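PDB 7NVH: trehalose monomycolate exporter MmpL3, which exports trehalose monomycolate, the mycolic acid carrier, across the mycobacterial inner membrane, probably driven by the proton gradient as in other RND-family transporters. Local coordinates for residues Arg182-Leu187 with Gly686-Ser691; Ala289-Ala294 with Thr568-Leu573; Trp493-Tyr498 with Ser507-Gln512; Thr80-Ala85 with Ala123-Thr128; Ile456-His461 with Lys535-Leu540. All blocks are in the same frame, centred on the assembly; numbering follows the deposited sequence.

Overall arrangement
Interactions 1 and 2 lie among the membrane helices, 30 Å apart between centres, and each joins the N-terminal half of the chain to the C-terminal half. The other three belong to two four-stranded antiparallel sheets that share the strand order 2-3-1-4. Interaction 4 is at one sheet; interactions 3 and 5, with centres 14 Å apart, share the other, where strands 508-514 and 451-457 are neighbours and Arg509 O lies 2.7 Å from Ile456 N, a probable hydrogen bond. Interactions 3 and 4 have centres 34 Å apart. The bound lauryl maltose neopentyl glycol comes within about 8 Å of the Arg496 side chain in interaction 3 and about 9 Å of the Ser691 side chain in interaction 1.

Interaction 1 of 5, residues Arg182-Leu187 with Gly686-Ser691; sequences RRMEVL and GAFVFS
Two membrane helices of the RND-type bundle meet here, helix 176-200 passing the C-terminal end of helix 671-689. Their backbones come closest at Met184 and Ala687, with CA atoms 5.6 Å apart and the Ala687 methyl turned to the other helix. Arg183 reaches over that helix end. Its CG is anti to the backbone N (chi1 -174°) and the chain runs straight until chi3, where it bends and carries the guanidinium across to the carbonyls of Ala687 and Phe690, at and just past the helix end. Arg183 NH1 gives a weak hydrogen bond to Ala687 O, 3.4 Å long, with the acceptor near the guanidinium plane at its edge. Phe690 O sits over one face, 3.4 Å from Arg183 NH2 but at too poor an angle to bond. The stronger partner of Arg183 is Asp180, which makes a salt bridge with NH1 and also accepts from Ser691 OG, so one carboxylate ties both segments together. Away from the arginine, helix 237-246 packs on both Met184 and Phe688. In their Met-aromatic contact Met184 SD approaches the Phe688 ring obliquely, 4.9 Å from its centroid, and Met184 CG lies 3.7 Å from Phe688 CE1.

Interaction 2 of 5, residues Ala289-Ala294 with Thr568-Leu573; sequences AVLIVA and TTTIVL
Leu573, Leu291 and Ala294 carry this contact, with Leu573 giving up the most surface. Leu573 extends from helix 559-577 onto helix 270-297 and touches Val290 with both its methyls. Leu573 CD1 lies 3.5 Å from Val290 O and also reaches Ala294 CB at 3.6 Å, while Leu573 CD2 meets Val290 CG2 at 3.7 Å. Leu291 slides past Leu573 in the opposite direction, so that Leu291 CD2 ends beside Leu573 CB, at 3.7 Å, and also touches the CA and CB of Thr570. The Ala294 methyl faces Thr569, whose OG1 lies 3.5 Å from Ala294 CB. That hydroxyl stands between the backbone N and the carbonyl carbon (chi1 53°), where it bonds Ile565 O one turn earlier in its own helix; Thr570 OG1 does likewise with Leu566 O. Both threonines thus bring their polar groups into an apolar interface already satisfied. The axes of the two short segments approach to 9.0 Å, with directions 162° apart, nearly antiparallel, and helix 624-654 covers Leu291 and Thr570 from a further side. The pair joins a helix of the N-terminal half to one of the C-terminal half, as expected in the two-halved transmembrane bundle of an RND-type transporter.

Interaction 3 of 5, residues Trp493-Tyr498 with Ser507-Gln512; sequences WQERAY and SVRVLQ
Bends at chi2 and chi3 (-102° and -79°) turn the outward-running Arg509 chain toward Glu495, which stays extended beyond CG, and so the two charged ends meet. Glu495 OE2 lies 3.0 Å from Arg509 NE, at the edge of the guanidinium and near its plane. It is a salt bridge with a weak, bent hydrogen bond, and the position of OE2 is less sure than the rest. A short, weakly bonded antiparallel pairing of the backbones is held by two bonds. Arg496 N donates to Val510 O over 3.1 Å, nearly straight at 164° and in the carbonyl plane; Gln512 N donates to Gln494 O, also 3.1 Å, but from above its plane. Between these bonds sits the non-hydrogen-bonded pair Glu495 and Leu511, whose side chains diverge. Leu511 CD2 still reaches Glu495 CG at 3.8 Å. On the next residue, Arg496 CB packs 3.5 Å from Val510 CG1, and Gln512 NE2 rests on Arg496 CG at 3.7 Å. Trp493 closes the far end, its CE3 3.5 Å from Gln512 C and the Gln512 N at the ring edge, in plane. The short strand 494-495 thus forms one edge of its sheet, beyond 508-514, with 451-457 next inward. Helix 466-476 covers Trp493 and Leu511, whereas Tyr61 of helix 49-61 touches Arg496, Arg509 and Val510 and stacks on Tyr498.

Interaction 4 of 5, residues Thr80-Ala85 with Ala123-Thr128; sequences TVDDPA and ADKKYT
Two flat groups organise this contact, the Lys125 carbonyl and the Asp82 carboxylate. The carbonyl is approached over its face: Val81 N donates to Lys125 O at 3.2 Å from 57° above the carbonyl plane. Thr80 CA adds a CH contact to the same oxygen, also at 3.2 Å. The carboxylate divides its oxygens, OD2 forming a long salt bridge with Lys125 NZ at 3.5 Å and OD1 bonding Tyr111 OH. Lys125 NZ bonds that hydroxyl too, and bends at chi2 and chi4 curl its chain round to get there. Val81, at the second position of a type I turn from Thr80 to Asp83, supplies the apolar contact: CG2 lies against Lys125 CB at 3.9 Å and CG1 against Thr128 CG2 at 3.6 Å. Asp83 follows as N-cap of helix 84-94, weakly accepting from Ala85 N. The turn thus links strand 70-74 to that helix, set beside the start of strand 127-131, which pairs antiparallel with 70-74.

Interaction 5 of 5, residues Ile456-His461 with Lys535-Leu540; sequences IQTSNH and KGITVL
The two backbones cross obliquely, their end-to-end directions 130° apart, and are tied by hydrogen bonds at Gln457 O. Thr538 grips this oxygen twice. Thr538 N donates to Gln457 O from above the carbonyl plane at 3.1 Å, and Thr538 OG1, held between the backbone N and carbonyl carbon (chi1 61°), donates to the same Gln457 O within the plane at 3.0 Å. The two bonds fix how the threonine is turned. Ile537 packs between two neighbours: its CG2 meets Ile456 CG2 at 3.6 Å, and its CD1, swung round by chi2, touches Thr458 CG2 at 3.6 Å. Gln457 extends alongside Leu540, pointing the same way, with OE1 4.1 Å from Leu540 CD1. Thr458 OG1 turns instead to Gln462 O. The contact lies where strand 451-457 ends and the loop before strand 540-543 approaches it. Helix 466-476 covers Ile456, Ile537 and Val539, while helix 49-61 lies against Gln457 and Leu540.

Interaction 1 of 5, residues Arg182-Leu187 with Gly686-Ser691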
# COMPACT_ATOMS: atom_id res chain seq x y z
N ARG A 182 6.07 0.48 -15.64
CA ARG A 182 6.31 0.92 -17.01
C ARG A 182 5.63 2.26 -17.28
O ARG A 182 6.25 3.17 -17.84
CB ARG A 182 5.82 -0.13 -18.00
CG ARG A 182 6.32 0.05 -19.42
CD ARG A 182 7.81 -0.23 -19.52
NE ARG A 182 8.18 -0.78 -20.83
CZ ARG A 182 8.34 -0.06 -21.93
NH1 ARG A 182 8.17 1.25 -21.90
NH2 ARG A 182 8.68 -0.65 -23.07
N ARG A 183 4.37 2.40 -16.86
CA ARG A 183 3.67 3.67 -17.03
C ARG A 183 4.38 4.78 -16.28
O ARG A 183 4.52 5.90 -16.79
CB ARG A 183 2.23 3.56 -16.55
CG ARG A 183 1.40 4.80 -16.84
CD ARG A 183 0.02 4.72 -16.23
NE ARG A 183 -0.65 3.46 -16.54
CZ ARG A 183 -0.90 2.51 -15.65
NH1 ARG A 183 -0.53 2.67 -14.39
NH2 ARG A 183 -1.51 1.39 -16.02
N MET A 184 4.82 4.50 -15.05
CA MET A 184 5.58 5.48 -14.29
C MET A 184 6.82 5.92 -15.05
O MET A 184 6.99 7.11 -15.34
CB MET A 184 5.95 4.89 -12.94
CG MET A 184 6.37 5.89 -11.90
SD MET A 184 7.59 5.12 -10.83
CE MET A 184 8.94 4.88 -11.99
N GLU A 185 7.65 4.96 -15.46
CA GLU A 185 8.91 5.28 -16.13
C GLU A 185 8.72 6.04 -17.43
O GLU A 185 9.57 6.85 -17.80
CB GLU A 185 9.70 4.00 -16.39
CG GLU A 185 10.31 3.38 -15.15
CD GLU A 185 10.86 1.99 -15.41
OE1 GLU A 185 10.95 1.60 -16.59
OE2 GLU A 185 11.21 1.29 -14.43
N VAL A 186 7.62 5.79 -18.15
CA VAL A 186 7.45 6.42 -19.46
C VAL A 186 6.54 7.65 -19.43
O VAL A 186 6.45 8.35 -20.45
CB VAL A 186 6.91 5.43 -20.51
CG1 VAL A 186 7.77 4.18 -20.54
CG2 VAL A 186 5.46 5.09 -20.23
N LEU A 187 5.88 7.94 -18.31
CA LEU A 187 4.98 9.09 -18.26
C LEU A 187 5.25 10.06 -17.12
O LEU A 187 5.08 11.26 -17.33
CB LEU A 187 3.52 8.62 -18.16
CG LEU A 187 2.86 8.10 -19.43
CD1 LEU A 187 1.35 8.12 -19.29
CD2 LEU A 187 3.29 8.92 -20.64
N GLY A 686 -0.50 10.31 -9.58
CA GLY A 686 -1.44 10.20 -10.68
C GLY A 686 -0.99 9.25 -11.77
O GLY A 686 -1.84 8.71 -12.48
N ALA A 687 0.32 9.05 -11.91
CA ALA A 687 0.78 7.97 -12.77
C ALA A 687 0.33 6.61 -12.24
O ALA A 687 0.15 5.67 -13.02
CB ALA A 687 2.31 8.00 -12.88
N PHE A 688 0.13 6.50 -10.93
CA PHE A 688 -0.34 5.28 -10.30
C PHE A 688 -1.84 5.28 -10.04
O PHE A 688 -2.39 4.22 -9.72
CB PHE A 688 0.40 5.06 -8.97
CG PHE A 688 1.78 4.51 -9.14
CD1 PHE A 688 2.89 5.33 -9.01
CD2 PHE A 688 1.99 3.17 -9.43
CE1 PHE A 688 4.16 4.83 -9.15
CE2 PHE A 688 3.26 2.67 -9.58
CZ PHE A 688 4.35 3.50 -9.44
N VAL A 689 -2.51 6.42 -10.16
CA VAL A 689 -3.97 6.44 -10.08
C VAL A 689 -4.57 5.72 -11.28
O VAL A 689 -5.60 5.04 -11.17
CB VAL A 689 -4.48 7.88 -9.95
CG1 VAL A 689 -5.95 7.97 -10.33
CG2 VAL A 689 -4.28 8.38 -8.53
N PHE A 690 -3.93 5.84 -12.44
CA PHE A 690 -4.39 5.18 -13.65
C PHE A 690 -4.07 3.69 -13.67
O PHE A 690 -4.17 3.07 -14.73
CB PHE A 690 -3.77 5.86 -14.87
CG PHE A 690 -4.31 7.24 -15.13
CD1 PHE A 690 -5.56 7.61 -14.67
CD2 PHE A 690 -3.56 8.16 -15.84
CE1 PHE A 690 -6.05 8.87 -14.91
CE2 PHE A 690 -4.05 9.43 -16.08
CZ PHE A 690 -5.30 9.78 -15.61
N SER A 691 -3.70 3.12 -12.53
CA SER A 691 -3.36 1.71 -12.45
C SER A 691 -4.58 0.84 -12.74
O SER A 691 -5.72 1.30 -12.76
CB SER A 691 -2.81 1.38 -11.06
OG SER A 691 -2.61 -0.01 -10.91

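Interaction 2 of 5, residues Ala289-Ala294 with Thr568-Leu573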
# COMPACT_ATOMS: atom_id res chain seq x y z
N ALA A 289 12.04 13.17 7.34
CA ALA A 289 12.22 11.73 7.17
C ALA A 289 11.96 10.99 8.47
O ALA A 289 11.28 9.95 8.48
CB ALA A 289 13.63 11.44 6.67
N VAL A 290 12.49 11.49 9.59
CA VAL A 290 12.24 10.80 10.85
C VAL A 290 10.77 10.94 11.25
O VAL A 290 10.23 10.07 11.94
CB VAL A 290 13.17 11.31 11.97
CG1 VAL A 290 14.62 11.21 11.52
CG2 VAL A 290 12.83 12.72 12.37
N LEU A 291 10.09 11.99 10.80
CA LEU A 291 8.66 12.09 11.04
C LEU A 291 7.89 11.02 10.27
O LEU A 291 6.95 10.43 10.80
CB LEU A 291 8.15 13.48 10.66
CG LEU A 291 8.15 14.48 11.81
CD1 LEU A 291 7.59 15.77 11.31
CD2 LEU A 291 7.33 13.95 12.97
N ILE A 292 8.28 10.78 9.02
CA ILE A 292 7.66 9.68 8.28
C ILE A 292 7.92 8.36 8.98
O ILE A 292 7.03 7.51 9.11
CB ILE A 292 8.16 9.63 6.83
CG1 ILE A 292 7.50 10.71 5.99
CG2 ILE A 292 7.83 8.28 6.22
CD1 ILE A 292 7.87 10.62 4.54
N VAL A 293 9.16 8.15 9.43
CA VAL A 293 9.50 6.91 10.12
C VAL A 293 8.63 6.73 11.36
O VAL A 293 8.10 5.65 11.61
CB VAL A 293 10.99 6.88 10.47
CG1 VAL A 293 11.29 5.76 11.44
CG2 VAL A 293 11.81 6.71 9.21
N ALA A 294 8.45 7.81 12.13
CA ALA A 294 7.61 7.73 13.32
C ALA A 294 6.16 7.45 12.96
O ALA A 294 5.48 6.70 13.66
CB ALA A 294 7.72 9.03 14.12
N THR A 568 2.14 10.44 19.70
CA THR A 568 3.23 10.74 20.62
C THR A 568 4.58 10.84 19.93
O THR A 568 5.35 11.75 20.26
CB THR A 568 3.29 9.67 21.72
OG1 THR A 568 2.04 9.64 22.42
CG2 THR A 568 4.41 9.98 22.69
N THR A 569 4.89 9.95 18.99
CA THR A 569 6.19 10.01 18.33
C THR A 569 6.33 11.21 17.40
O THR A 569 7.46 11.68 17.21
CB THR A 569 6.44 8.73 17.53
OG1 THR A 569 5.33 8.50 16.65
CG2 THR A 569 6.59 7.54 18.47
N THR A 570 5.24 11.70 16.83
CA THR A 570 5.32 12.87 15.97
C THR A 570 5.25 14.18 16.76
O THR A 570 5.89 15.15 16.35
CB THR A 570 4.22 12.86 14.91
OG1 THR A 570 2.94 12.94 15.55
CG2 THR A 570 4.31 11.61 14.06
N ILE A 571 4.52 14.22 17.87
CA ILE A 571 4.47 15.44 18.66
C ILE A 571 5.85 15.77 19.22
O ILE A 571 6.31 16.92 19.15
CB ILE A 571 3.42 15.32 19.77
CG1 ILE A 571 2.01 15.49 19.19
CG2 ILE A 571 3.67 16.34 20.86
CD1 ILE A 571 0.91 15.35 20.21
N VAL A 572 6.54 14.77 19.77
CA VAL A 572 7.87 15.00 20.32
C VAL A 572 8.86 15.37 19.21
O VAL A 572 9.69 16.28 19.38
CB VAL A 572 8.34 13.77 21.11
CG1 VAL A 572 9.76 13.98 21.61
CG2 VAL A 572 7.41 13.51 22.27
N LEU A 573 8.79 14.69 18.07
CA LEU A 573 9.71 14.98 16.99
C LEU A 573 9.50 16.38 16.43
O LEU A 573 10.46 17.07 16.09
CB LEU A 573 9.58 13.93 15.89
CG LEU A 573 10.46 12.70 16.09
CD1 LEU A 573 10.05 11.58 15.14
CD2 LEU A 573 11.93 13.05 15.92

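Interaction 3 of 5, residues Trp493-Tyr498 with Ser507-Gln512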
# COMPACT_ATOMS: atom_id res chain seq x y z
N TRP A 493 -23.04 -29.27 5.95
CA TRP A 493 -21.80 -29.44 6.71
C TRP A 493 -21.09 -30.73 6.32
O TRP A 493 -20.76 -31.57 7.16
CB TRP A 493 -22.07 -29.38 8.22
CG TRP A 493 -22.39 -28.01 8.69
CD1 TRP A 493 -23.59 -27.57 9.15
CD2 TRP A 493 -21.51 -26.88 8.72
NE1 TRP A 493 -23.51 -26.24 9.48
CE2 TRP A 493 -22.23 -25.80 9.23
CE3 TRP A 493 -20.17 -26.70 8.38
CZ2 TRP A 493 -21.67 -24.54 9.40
CZ3 TRP A 493 -19.61 -25.45 8.55
CH2 TRP A 493 -20.36 -24.39 9.05
N GLN A 494 -20.87 -30.88 5.02
CA GLN A 494 -20.18 -32.05 4.51
C GLN A 494 -18.70 -31.99 4.85
O GLN A 494 -18.09 -30.92 4.91
CB GLN A 494 -20.36 -32.16 3.00
CG GLN A 494 -21.64 -32.86 2.58
CD GLN A 494 -21.73 -34.27 3.12
OE1 GLN A 494 -22.57 -34.57 3.96
NE2 GLN A 494 -20.86 -35.15 2.63
N GLU A 495 -18.12 -33.16 5.09
CA GLU A 495 -16.70 -33.25 5.39
C GLU A 495 -15.87 -32.83 4.19
O GLU A 495 -16.28 -32.98 3.04
CB GLU A 495 -16.34 -34.68 5.80
CG GLU A 495 -15.27 -34.77 6.86
CD GLU A 495 -14.77 -36.18 7.05
OE1 GLU A 495 -15.47 -37.12 6.62
OE2 GLU A 495 -13.68 -36.36 7.62
N ARG A 496 -14.69 -32.29 4.47
CA ARG A 496 -13.79 -31.86 3.42
C ARG A 496 -13.27 -33.07 2.63
O ARG A 496 -13.28 -34.20 3.11
CB ARG A 496 -12.63 -31.07 4.01
CG ARG A 496 -11.81 -30.26 3.03
CD ARG A 496 -10.62 -29.64 3.73
NE ARG A 496 -9.56 -29.26 2.81
CZ ARG A 496 -8.91 -28.10 2.87
NH1 ARG A 496 -9.21 -27.22 3.81
NH2 ARG A 496 -7.96 -27.83 2.00
N ALA A 497 -12.82 -32.80 1.41
CA ALA A 497 -12.33 -33.85 0.53
C ALA A 497 -10.83 -34.05 0.73
O ALA A 497 -10.08 -33.09 0.87
CB ALA A 497 -12.62 -33.51 -0.93
N TYR A 498 -10.42 -35.31 0.75
CA TYR A 498 -9.01 -35.65 0.91
C TYR A 498 -8.29 -35.48 -0.42
O TYR A 498 -8.60 -36.17 -1.40
CB TYR A 498 -8.87 -37.09 1.41
CG TYR A 498 -9.00 -37.22 2.91
CD1 TYR A 498 -10.04 -37.96 3.47
CD2 TYR A 498 -8.10 -36.62 3.77
CE1 TYR A 498 -10.17 -38.09 4.83
CE2 TYR A 498 -8.22 -36.74 5.14
CZ TYR A 498 -9.26 -37.47 5.66
OH TYR A 498 -9.39 -37.60 7.03
N SER A 507 -6.89 -37.50 14.15
CA SER A 507 -7.28 -36.65 15.26
C SER A 507 -7.79 -35.29 14.82
O SER A 507 -8.18 -34.48 15.67
CB SER A 507 -6.12 -36.46 16.23
OG SER A 507 -5.23 -35.46 15.76
N VAL A 508 -7.79 -35.00 13.52
CA VAL A 508 -8.31 -33.74 12.99
C VAL A 508 -9.29 -34.07 11.88
O VAL A 508 -8.93 -34.75 10.91
CB VAL A 508 -7.20 -32.82 12.48
CG1 VAL A 508 -7.77 -31.46 12.14
CG2 VAL A 508 -6.09 -32.69 13.50
N ARG A 509 -10.52 -33.58 12.01
CA ARG A 509 -11.52 -33.65 10.95
C ARG A 509 -12.13 -32.28 10.77
O ARG A 509 -12.36 -31.56 11.75
CB ARG A 509 -12.60 -34.68 11.27
CG ARG A 509 -12.07 -36.03 11.68
CD ARG A 509 -12.16 -37.02 10.54
NE ARG A 509 -13.51 -37.55 10.39
CZ ARG A 509 -13.98 -38.58 11.07
NH1 ARG A 509 -13.23 -39.19 11.97
NH2 ARG A 509 -15.22 -39.01 10.87
N VAL A 510 -12.40 -31.90 9.53
CA VAL A 510 -12.92 -30.58 9.20
C VAL A 510 -14.18 -30.72 8.37
O VAL A 510 -14.22 -31.51 7.41
CB VAL A 510 -11.86 -29.72 8.49
CG1 VAL A 510 -11.42 -30.35 7.20
CG2 VAL A 510 -12.40 -28.33 8.22
N LEU A 511 -15.22 -29.99 8.76
CA LEU A 511 -16.47 -29.87 8.02
C LEU A 511 -16.54 -28.48 7.40
O LEU A 511 -15.79 -27.59 7.76
CB LEU A 511 -17.67 -30.10 8.94
CG LEU A 511 -17.59 -31.27 9.92
CD1 LEU A 511 -18.84 -31.32 10.78
CD2 LEU A 511 -17.40 -32.57 9.19
N GLN A 512 -17.46 -28.31 6.45
CA GLN A 512 -17.56 -27.01 5.80
C GLN A 512 -18.92 -26.83 5.13
O GLN A 512 -19.47 -27.78 4.56
CB GLN A 512 -16.45 -26.83 4.76
CG GLN A 512 -16.37 -27.93 3.73
CD GLN A 512 -15.13 -27.83 2.88
OE1 GLN A 512 -14.27 -26.98 3.11
NE2 GLN A 512 -15.02 -28.70 1.88

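Interaction 4 of 5, residues Thr80-Ala85 with Ala123-Thr128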
# COMPACT_ATOMS: atom_id res chain seq x y z
N THR A 80 -22.21 -29.08 -30.58
CA THR A 80 -22.24 -29.30 -29.15
C THR A 80 -20.87 -29.73 -28.66
O THR A 80 -19.97 -30.05 -29.45
CB THR A 80 -23.29 -30.36 -28.78
OG1 THR A 80 -23.19 -31.46 -29.70
CG2 THR A 80 -24.69 -29.77 -28.85
N VAL A 81 -20.69 -29.71 -27.33
CA VAL A 81 -19.44 -30.19 -26.76
C VAL A 81 -19.34 -31.70 -26.79
O VAL A 81 -18.26 -32.25 -26.52
CB VAL A 81 -19.25 -29.70 -25.31
CG1 VAL A 81 -18.95 -28.22 -25.30
CG2 VAL A 81 -20.48 -30.01 -24.49
N ASP A 82 -20.43 -32.40 -27.10
CA ASP A 82 -20.43 -33.85 -27.23
C ASP A 82 -20.04 -34.30 -28.63
O ASP A 82 -20.34 -35.44 -29.00
CB ASP A 82 -21.80 -34.41 -26.87
CG ASP A 82 -21.96 -34.63 -25.38
OD1 ASP A 82 -21.11 -34.14 -24.62
OD2 ASP A 82 -22.94 -35.29 -24.98
N ASP A 83 -19.39 -33.45 -29.40
CA ASP A 83 -18.99 -33.83 -30.75
C ASP A 83 -17.92 -34.91 -30.67
O ASP A 83 -16.92 -34.73 -29.97
CB ASP A 83 -18.46 -32.61 -31.50
CG ASP A 83 -18.26 -32.87 -32.98
OD1 ASP A 83 -18.52 -34.00 -33.44
OD2 ASP A 83 -17.82 -31.95 -33.70
N PRO A 84 -18.10 -36.04 -31.35
CA PRO A 84 -17.06 -37.08 -31.32
C PRO A 84 -15.68 -36.59 -31.70
O PRO A 84 -14.68 -37.04 -31.12
CB PRO A 84 -17.58 -38.13 -32.32
CG PRO A 84 -19.04 -37.88 -32.44
CD PRO A 84 -19.39 -36.55 -31.85
N ALA A 85 -15.58 -35.68 -32.67
CA ALA A 85 -14.27 -35.22 -33.14
C ALA A 85 -13.71 -34.12 -32.25
O ALA A 85 -12.56 -34.21 -31.79
CB ALA A 85 -14.38 -34.74 -34.58
N ALA A 123 -26.34 -26.76 -19.80
CA ALA A 123 -27.50 -27.57 -20.13
C ALA A 123 -27.72 -27.67 -21.64
O ALA A 123 -28.25 -28.67 -22.12
CB ALA A 123 -28.75 -27.01 -19.45
N ASP A 124 -27.34 -26.64 -22.39
CA ASP A 124 -27.46 -26.69 -23.84
C ASP A 124 -26.27 -27.37 -24.50
O ASP A 124 -26.27 -27.53 -25.73
CB ASP A 124 -27.63 -25.28 -24.41
CG ASP A 124 -26.61 -24.30 -23.87
OD1 ASP A 124 -25.84 -24.68 -22.97
OD2 ASP A 124 -26.58 -23.15 -24.35
N LYS A 125 -25.26 -27.77 -23.72
CA LYS A 125 -24.07 -28.44 -24.23
C LYS A 125 -23.38 -27.58 -25.29
O LYS A 125 -23.22 -27.98 -26.44
CB LYS A 125 -24.41 -29.82 -24.78
CG LYS A 125 -24.88 -30.82 -23.74
CD LYS A 125 -23.94 -30.89 -22.56
CE LYS A 125 -24.22 -32.12 -21.73
NZ LYS A 125 -24.55 -33.28 -22.61
N LYS A 126 -22.97 -26.39 -24.88
CA LYS A 126 -22.18 -25.53 -25.75
C LYS A 126 -21.02 -24.86 -25.04
O LYS A 126 -20.24 -24.17 -25.69
CB LYS A 126 -23.06 -24.47 -26.42
CG LYS A 126 -23.89 -25.01 -27.57
CD LYS A 126 -24.65 -23.93 -28.28
CE LYS A 126 -25.44 -24.51 -29.44
NZ LYS A 126 -26.43 -25.51 -28.96
N TYR A 127 -20.89 -25.04 -23.73
CA TYR A 127 -19.73 -24.58 -22.99
C TYR A 127 -19.35 -25.66 -22.00
O TYR A 127 -20.22 -26.31 -21.42
CB TYR A 127 -20.01 -23.27 -22.25
CG TYR A 127 -19.82 -22.03 -23.08
CD1 TYR A 127 -18.70 -21.23 -22.93
CD2 TYR A 127 -20.78 -21.64 -24.00
CE1 TYR A 127 -18.53 -20.09 -23.68
CE2 TYR A 127 -20.62 -20.50 -24.75
CZ TYR A 127 -19.50 -19.73 -24.59
OH TYR A 127 -19.33 -18.59 -25.34
N THR A 128 -18.05 -25.87 -21.82
CA THR A 128 -17.56 -26.83 -20.85
C THR A 128 -16.21 -26.36 -20.35
O THR A 128 -15.53 -25.57 -21.01
CB THR A 128 -17.46 -28.24 -21.43
OG1 THR A 128 -16.94 -29.13 -20.44
CG2 THR A 128 -16.54 -28.24 -22.63

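Interaction 5 of 5, residues Ile456-His461 with Lys535-Leu540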
# COMPACT_ATOMS: atom_id res chain seq x y z
N ILE A 456 -12.50 -29.84 13.78
CA ILE A 456 -12.68 -30.64 14.98
C ILE A 456 -11.35 -31.31 15.29
O ILE A 456 -10.73 -31.91 14.41
CB ILE A 456 -13.80 -31.67 14.79
CG1 ILE A 456 -15.13 -30.96 14.55
CG2 ILE A 456 -13.89 -32.60 15.99
CD1 ILE A 456 -16.15 -31.83 13.86
N GLN A 457 -10.91 -31.23 16.55
CA GLN A 457 -9.56 -31.63 16.91
C GLN A 457 -9.50 -32.04 18.37
O GLN A 457 -9.61 -31.18 19.25
CB GLN A 457 -8.58 -30.49 16.64
CG GLN A 457 -7.13 -30.83 16.87
CD GLN A 457 -6.22 -29.68 16.53
OE1 GLN A 457 -6.69 -28.60 16.16
NE2 GLN A 457 -4.92 -29.89 16.63
N THR A 458 -9.33 -33.33 18.63
CA THR A 458 -9.19 -33.80 20.00
C THR A 458 -7.91 -33.27 20.62
O THR A 458 -6.87 -33.17 19.96
CB THR A 458 -9.17 -35.33 20.05
OG1 THR A 458 -8.33 -35.83 19.00
CG2 THR A 458 -10.56 -35.89 19.89
N SER A 459 -7.98 -32.93 21.91
CA SER A 459 -6.80 -32.47 22.63
C SER A 459 -5.86 -33.61 22.99
O SER A 459 -4.70 -33.36 23.32
CB SER A 459 -7.22 -31.72 23.89
OG SER A 459 -7.97 -32.56 24.75
N ASN A 460 -6.34 -34.86 22.93
CA ASN A 460 -5.50 -36.01 23.23
C ASN A 460 -4.63 -36.41 22.05
O ASN A 460 -3.63 -37.10 22.23
CB ASN A 460 -6.40 -37.19 23.63
CG ASN A 460 -5.64 -38.39 24.17
OD1 ASN A 460 -4.41 -38.39 24.25
ND2 ASN A 460 -6.37 -39.42 24.55
N HIS A 461 -4.97 -35.94 20.84
CA HIS A 461 -4.39 -36.45 19.59
C HIS A 461 -4.74 -37.93 19.43
O HIS A 461 -3.87 -38.79 19.28
CB HIS A 461 -2.88 -36.20 19.53
CG HIS A 461 -2.49 -34.84 20.01
ND1 HIS A 461 -2.12 -34.59 21.31
CD2 HIS A 461 -2.41 -33.65 19.36
CE1 HIS A 461 -1.83 -33.31 21.45
NE2 HIS A 461 -1.99 -32.72 20.28
N LYS A 535 -16.77 -33.02 24.88
CA LYS A 535 -15.97 -33.42 26.04
C LYS A 535 -14.54 -32.90 25.99
O LYS A 535 -14.05 -32.31 26.96
CB LYS A 535 -15.96 -34.94 26.18
CG LYS A 535 -15.25 -35.40 27.43
CD LYS A 535 -15.92 -34.83 28.66
CE LYS A 535 -15.26 -35.32 29.93
NZ LYS A 535 -15.85 -34.70 31.14
N GLY A 536 -13.85 -33.13 24.88
CA GLY A 536 -12.46 -32.76 24.77
C GLY A 536 -12.15 -32.10 23.45
O GLY A 536 -11.03 -31.62 23.23
N ILE A 537 -13.13 -32.08 22.55
CA ILE A 537 -12.97 -31.43 21.27
C ILE A 537 -12.63 -29.96 21.46
O ILE A 537 -13.05 -29.32 22.43
CB ILE A 537 -14.25 -31.60 20.44
CG1 ILE A 537 -14.55 -33.08 20.24
CG2 ILE A 537 -14.14 -30.90 19.10
CD1 ILE A 537 -13.46 -33.80 19.49
N THR A 538 -11.83 -29.42 20.54
CA THR A 538 -11.58 -27.99 20.44
C THR A 538 -11.83 -27.58 19.00
O THR A 538 -11.04 -27.92 18.12
CB THR A 538 -10.16 -27.63 20.87
OG1 THR A 538 -9.22 -28.27 20.01
CG2 THR A 538 -9.91 -28.06 22.31
N VAL A 539 -12.92 -26.86 18.76
CA VAL A 539 -13.33 -26.51 17.41
C VAL A 539 -12.70 -25.17 17.02
O VAL A 539 -12.89 -24.17 17.72
CB VAL A 539 -14.86 -26.45 17.29
CG1 VAL A 539 -15.27 -26.31 15.84
CG2 VAL A 539 -15.48 -27.68 17.90
N LEU A 540 -11.96 -25.17 15.92
CA LEU A 540 -11.46 -23.95 15.31
C LEU A 540 -12.31 -23.65 14.09
O LEU A 540 -12.59 -24.55 13.29
CB LEU A 540 -9.99 -24.08 14.91
CG LEU A 540 -8.94 -24.17 16.02
CD1 LEU A 540 -7.62 -24.63 15.44
CD2 LEU A 540 -8.78 -22.83 16.69